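Glycosyl hydrolase family 2, TIM barrel domain protein (Faecalibacterium prausnitzii A2-165, PDB 6ED2) probably hydrolyses beta-glucuronides as a gut bacterial beta-glucuronidase of glycosyl hydrolase family 2. Local coordinates at residues L205-Y217 with I226-V238. Sequence-based numbering, arbitrary orientation.
Sequences LPKERVLDYSTRY and IDYTVSTNGPHPV
Glu208 holds CG trans to its backbone N (chi1 -177°) and runs extended beyond it, which carries its carboxylate across to His236. Glu208 OE1 accepts the N-H of His236 ND1 at 2.7 Å and Glu208 OE2 that of His236 N at 2.9 Å, each through its syn lone pair, with the carboxylate and ring planes 36° apart. A water lies between Glu208 OE2, His236 O and Thr232 OG1, which accepts Gly234 N in an ST turn. Asn233, its CG turned between N and C (chi1 64°), grips the other segment with both ends of its amide: ND2 donates to Lys207 O at 2.9 Å while OD1 accepts Arg209 N at 2.9 Å. Beyond this loop the segments form the antiparallel hairpin of strands 210-219 and 223-232, within the immunoglobulin-like beta-sandwich domain of family 2 hydrolases. A classic beta bulge interrupts it, Leu211 and Asp212 both facing Ser231, whose O takes Leu211 N at 2.8 Å and Asp212 N only weakly. Further along, Ser214 OG and Thr229 OG1 meet at 2.8 Å in a hydrogen bond. On the other face Ile226 CG1 lies 3.8 Å from Tyr217 CD1, and Ile226 and Val230 also pack on strand 238-244.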
# COMPACT_ATOMS: atom_id res chain seq x y z
N LEU A 205 -28.59 -44.44 -3.76
CA LEU A 205 -28.89 -44.80 -2.38
C LEU A 205 -29.91 -45.94 -2.35
O LEU A 205 -30.82 -45.98 -3.19
CB LEU A 205 -29.45 -43.59 -1.62
CG LEU A 205 -28.64 -42.30 -1.69
CD1 LEU A 205 -29.43 -41.16 -1.10
CD2 LEU A 205 -27.32 -42.47 -0.96
N PRO A 206 -29.80 -46.86 -1.40
CA PRO A 206 -30.84 -47.89 -1.26
C PRO A 206 -32.19 -47.24 -0.97
O PRO A 206 -32.28 -46.19 -0.32
CB PRO A 206 -30.35 -48.73 -0.07
CG PRO A 206 -28.93 -48.35 0.16
CD PRO A 206 -28.81 -46.91 -0.31
N LYS A 207 -33.25 -47.86 -1.49
CA LYS A 207 -34.57 -47.30 -1.29
C LYS A 207 -34.98 -47.31 0.19
O LYS A 207 -35.70 -46.41 0.63
CB LYS A 207 -35.57 -48.04 -2.17
CG LYS A 207 -35.59 -47.40 -3.56
CD LYS A 207 -35.97 -48.34 -4.67
CE LYS A 207 -36.22 -47.55 -5.93
NZ LYS A 207 -36.82 -48.42 -6.96
N GLU A 208 -34.50 -48.28 0.96
CA GLU A 208 -34.63 -48.25 2.40
C GLU A 208 -33.29 -47.84 3.00
O GLU A 208 -32.30 -48.55 2.84
CB GLU A 208 -35.06 -49.61 2.95
CG GLU A 208 -35.28 -49.57 4.45
CD GLU A 208 -35.72 -50.90 5.05
OE1 GLU A 208 -36.05 -51.82 4.28
OE2 GLU A 208 -35.75 -51.00 6.30
N ARG A 209 -33.26 -46.72 3.71
CA ARG A 209 -31.97 -46.19 4.11
C ARG A 209 -32.09 -45.35 5.37
O ARG A 209 -33.17 -44.88 5.73
CB ARG A 209 -31.36 -45.34 3.00
CG ARG A 209 -32.27 -44.19 2.56
CD ARG A 209 -31.53 -43.31 1.59
NE ARG A 209 -32.35 -42.28 0.98
CZ ARG A 209 -33.17 -42.48 -0.05
NH1 ARG A 209 -33.34 -43.70 -0.55
NH2 ARG A 209 -33.85 -41.45 -0.54
N VAL A 210 -30.94 -45.18 6.04
CA VAL A 210 -30.81 -44.21 7.11
C VAL A 210 -31.06 -42.80 6.58
O VAL A 210 -30.47 -42.39 5.58
CB VAL A 210 -29.41 -44.31 7.72
CG1 VAL A 210 -29.28 -43.34 8.89
CG2 VAL A 210 -29.13 -45.75 8.11
N LEU A 211 -31.94 -42.06 7.26
CA LEU A 211 -32.18 -40.65 6.98
C LEU A 211 -31.56 -39.71 8.00
O LEU A 211 -31.30 -38.54 7.68
CB LEU A 211 -33.68 -40.35 6.91
CG LEU A 211 -34.53 -41.26 6.02
CD1 LEU A 211 -35.99 -40.98 6.28
CD2 LEU A 211 -34.23 -41.05 4.55
N ASP A 212 -31.33 -40.17 9.22
CA ASP A 212 -30.87 -39.28 10.27
C ASP A 212 -30.41 -40.12 11.45
O ASP A 212 -30.73 -41.30 11.56
CB ASP A 212 -31.97 -38.30 10.70
CG ASP A 212 -31.44 -37.09 11.47
OD1 ASP A 212 -30.21 -36.85 11.46
OD2 ASP A 212 -32.25 -36.39 12.11
N TYR A 213 -29.61 -39.50 12.31
CA TYR A 213 -29.25 -40.09 13.58
C TYR A 213 -28.93 -38.95 14.52
O TYR A 213 -28.66 -37.82 14.09
CB TYR A 213 -28.08 -41.08 13.47
CG TYR A 213 -26.72 -40.43 13.34
CD1 TYR A 213 -25.93 -40.22 14.46
CD2 TYR A 213 -26.21 -40.04 12.09
CE1 TYR A 213 -24.68 -39.62 14.36
CE2 TYR A 213 -24.95 -39.45 11.97
CZ TYR A 213 -24.19 -39.24 13.12
OH TYR A 213 -22.94 -38.67 13.05
N SER A 214 -28.98 -39.24 15.81
CA SER A 214 -28.69 -38.25 16.83
C SER A 214 -27.85 -38.92 17.90
O SER A 214 -27.92 -40.14 18.07
CB SER A 214 -29.99 -37.66 17.45
OG SER A 214 -30.60 -38.59 18.35
N THR A 215 -27.06 -38.11 18.61
CA THR A 215 -26.22 -38.56 19.71
C THR A 215 -26.32 -37.57 20.87
O THR A 215 -26.52 -36.36 20.66
CB THR A 215 -24.73 -38.71 19.30
OG1 THR A 215 -24.23 -37.49 18.72
CG2 THR A 215 -24.54 -39.86 18.31
N ARG A 216 -26.22 -38.11 22.09
CA ARG A 216 -26.06 -37.40 23.36
C ARG A 216 -24.92 -38.06 24.10
O ARG A 216 -24.74 -39.28 24.02
CB ARG A 216 -27.31 -37.48 24.29
CG ARG A 216 -28.57 -36.82 23.78
CD ARG A 216 -29.85 -37.53 24.29
NE ARG A 216 -30.98 -37.30 23.36
CZ ARG A 216 -31.69 -38.26 22.74
NH1 ARG A 216 -31.42 -39.54 22.95
NH2 ARG A 216 -32.68 -37.93 21.91
N TYR A 217 -24.18 -37.28 24.88
CA TYR A 217 -22.97 -37.80 25.50
C TYR A 217 -23.04 -37.65 27.01
O TYR A 217 -23.64 -36.71 27.55
CB TYR A 217 -21.71 -37.09 24.94
CG TYR A 217 -21.64 -37.24 23.43
CD1 TYR A 217 -20.95 -38.30 22.85
CD2 TYR A 217 -22.33 -36.38 22.60
CE1 TYR A 217 -20.91 -38.47 21.49
CE2 TYR A 217 -22.30 -36.54 21.23
CZ TYR A 217 -21.58 -37.58 20.68
OH TYR A 217 -21.56 -37.75 19.33
N ILE A 226 -22.81 -43.03 24.92
CA ILE A 226 -23.45 -42.28 23.85
C ILE A 226 -24.84 -42.86 23.67
O ILE A 226 -24.97 -44.03 23.29
CB ILE A 226 -22.66 -42.39 22.52
CG1 ILE A 226 -21.17 -42.07 22.73
CG2 ILE A 226 -23.30 -41.48 21.49
CD1 ILE A 226 -20.27 -42.50 21.55
N ASP A 227 -25.87 -42.07 23.96
CA ASP A 227 -27.23 -42.42 23.60
C ASP A 227 -27.48 -41.97 22.17
O ASP A 227 -27.21 -40.82 21.82
CB ASP A 227 -28.26 -41.78 24.54
CG ASP A 227 -28.10 -42.20 26.01
OD1 ASP A 227 -27.55 -43.29 26.29
OD2 ASP A 227 -28.53 -41.42 26.88
N TYR A 228 -28.03 -42.87 21.36
CA TYR A 228 -28.24 -42.58 19.96
C TYR A 228 -29.68 -42.87 19.61
O TYR A 228 -30.35 -43.69 20.25
CB TYR A 228 -27.28 -43.42 19.08
CG TYR A 228 -27.62 -44.90 19.03
CD1 TYR A 228 -28.59 -45.37 18.17
CD2 TYR A 228 -26.98 -45.82 19.85
CE1 TYR A 228 -28.93 -46.70 18.12
CE2 TYR A 228 -27.31 -47.17 19.80
CZ TYR A 228 -28.29 -47.60 18.93
OH TYR A 228 -28.65 -48.93 18.85
N THR A 229 -30.16 -42.20 18.57
CA THR A 229 -31.30 -42.66 17.81
C THR A 229 -30.87 -42.76 16.35
O THR A 229 -29.92 -42.09 15.91
CB THR A 229 -32.52 -41.72 17.96
OG1 THR A 229 -32.31 -40.49 17.25
CG2 THR A 229 -32.78 -41.40 19.44
N VAL A 230 -31.56 -43.61 15.60
CA VAL A 230 -31.43 -43.70 14.15
C VAL A 230 -32.83 -43.65 13.54
O VAL A 230 -33.72 -44.38 13.97
CB VAL A 230 -30.71 -44.99 13.71
CG1 VAL A 230 -30.66 -45.08 12.17
CG2 VAL A 230 -29.34 -45.06 14.32
N SER A 231 -33.01 -42.83 12.51
CA SER A 231 -34.25 -42.78 11.75
C SER A 231 -34.02 -43.38 10.36
O SER A 231 -33.19 -42.88 9.60
CB SER A 231 -34.75 -41.34 11.64
OG SER A 231 -34.99 -40.80 12.93
N THR A 232 -34.77 -44.44 10.04
CA THR A 232 -34.82 -44.98 8.69
C THR A 232 -36.22 -44.82 8.13
O THR A 232 -37.17 -44.56 8.88
CB THR A 232 -34.42 -46.46 8.66
OG1 THR A 232 -35.58 -47.28 8.89
CG2 THR A 232 -33.38 -46.75 9.69
N ASN A 233 -36.34 -44.93 6.80
CA ASN A 233 -37.64 -44.91 6.13
C ASN A 233 -38.22 -46.31 5.93
O ASN A 233 -39.03 -46.51 5.02
CB ASN A 233 -37.53 -44.20 4.78
CG ASN A 233 -36.61 -44.94 3.79
OD1 ASN A 233 -35.97 -45.93 4.14
ND2 ASN A 233 -36.52 -44.43 2.56
N GLY A 234 -37.81 -47.29 6.74
CA GLY A 234 -38.34 -48.63 6.60
C GLY A 234 -38.29 -49.46 7.87
O GLY A 234 -37.86 -49.00 8.93
N PRO A 235 -38.73 -50.72 7.78
CA PRO A 235 -38.92 -51.55 8.98
C PRO A 235 -37.76 -52.44 9.38
O PRO A 235 -37.85 -53.08 10.44
CB PRO A 235 -40.12 -52.42 8.57
CG PRO A 235 -39.87 -52.66 7.09
CD PRO A 235 -39.35 -51.33 6.58
N HIS A 236 -36.68 -52.50 8.59
CA HIS A 236 -35.66 -53.50 8.84
C HIS A 236 -34.70 -53.07 9.94
O HIS A 236 -34.46 -51.88 10.14
CB HIS A 236 -34.91 -53.81 7.54
CG HIS A 236 -35.71 -54.65 6.61
ND1 HIS A 236 -36.40 -54.13 5.54
CD2 HIS A 236 -36.04 -55.97 6.67
CE1 HIS A 236 -37.08 -55.10 4.95
NE2 HIS A 236 -36.88 -56.22 5.61
N PRO A 237 -34.15 -54.04 10.66
CA PRO A 237 -33.39 -53.73 11.88
C PRO A 237 -32.12 -52.94 11.62
O PRO A 237 -31.52 -52.98 10.54
CB PRO A 237 -33.05 -55.13 12.43
CG PRO A 237 -33.16 -56.04 11.25
CD PRO A 237 -34.30 -55.49 10.45
N VAL A 238 -31.67 -52.27 12.69
CA VAL A 238 -30.55 -51.35 12.68
C VAL A 238 -29.50 -51.83 13.66
O VAL A 238 -29.85 -52.26 14.77
CB VAL A 238 -30.99 -49.91 13.03
CG1 VAL A 238 -29.78 -49.05 13.44
CG2 VAL A 238 -31.72 -49.28 11.86
O HOH W 1 -34.83 -49.68 8.39
O HOH W 2 -29.46 -39.25 20.95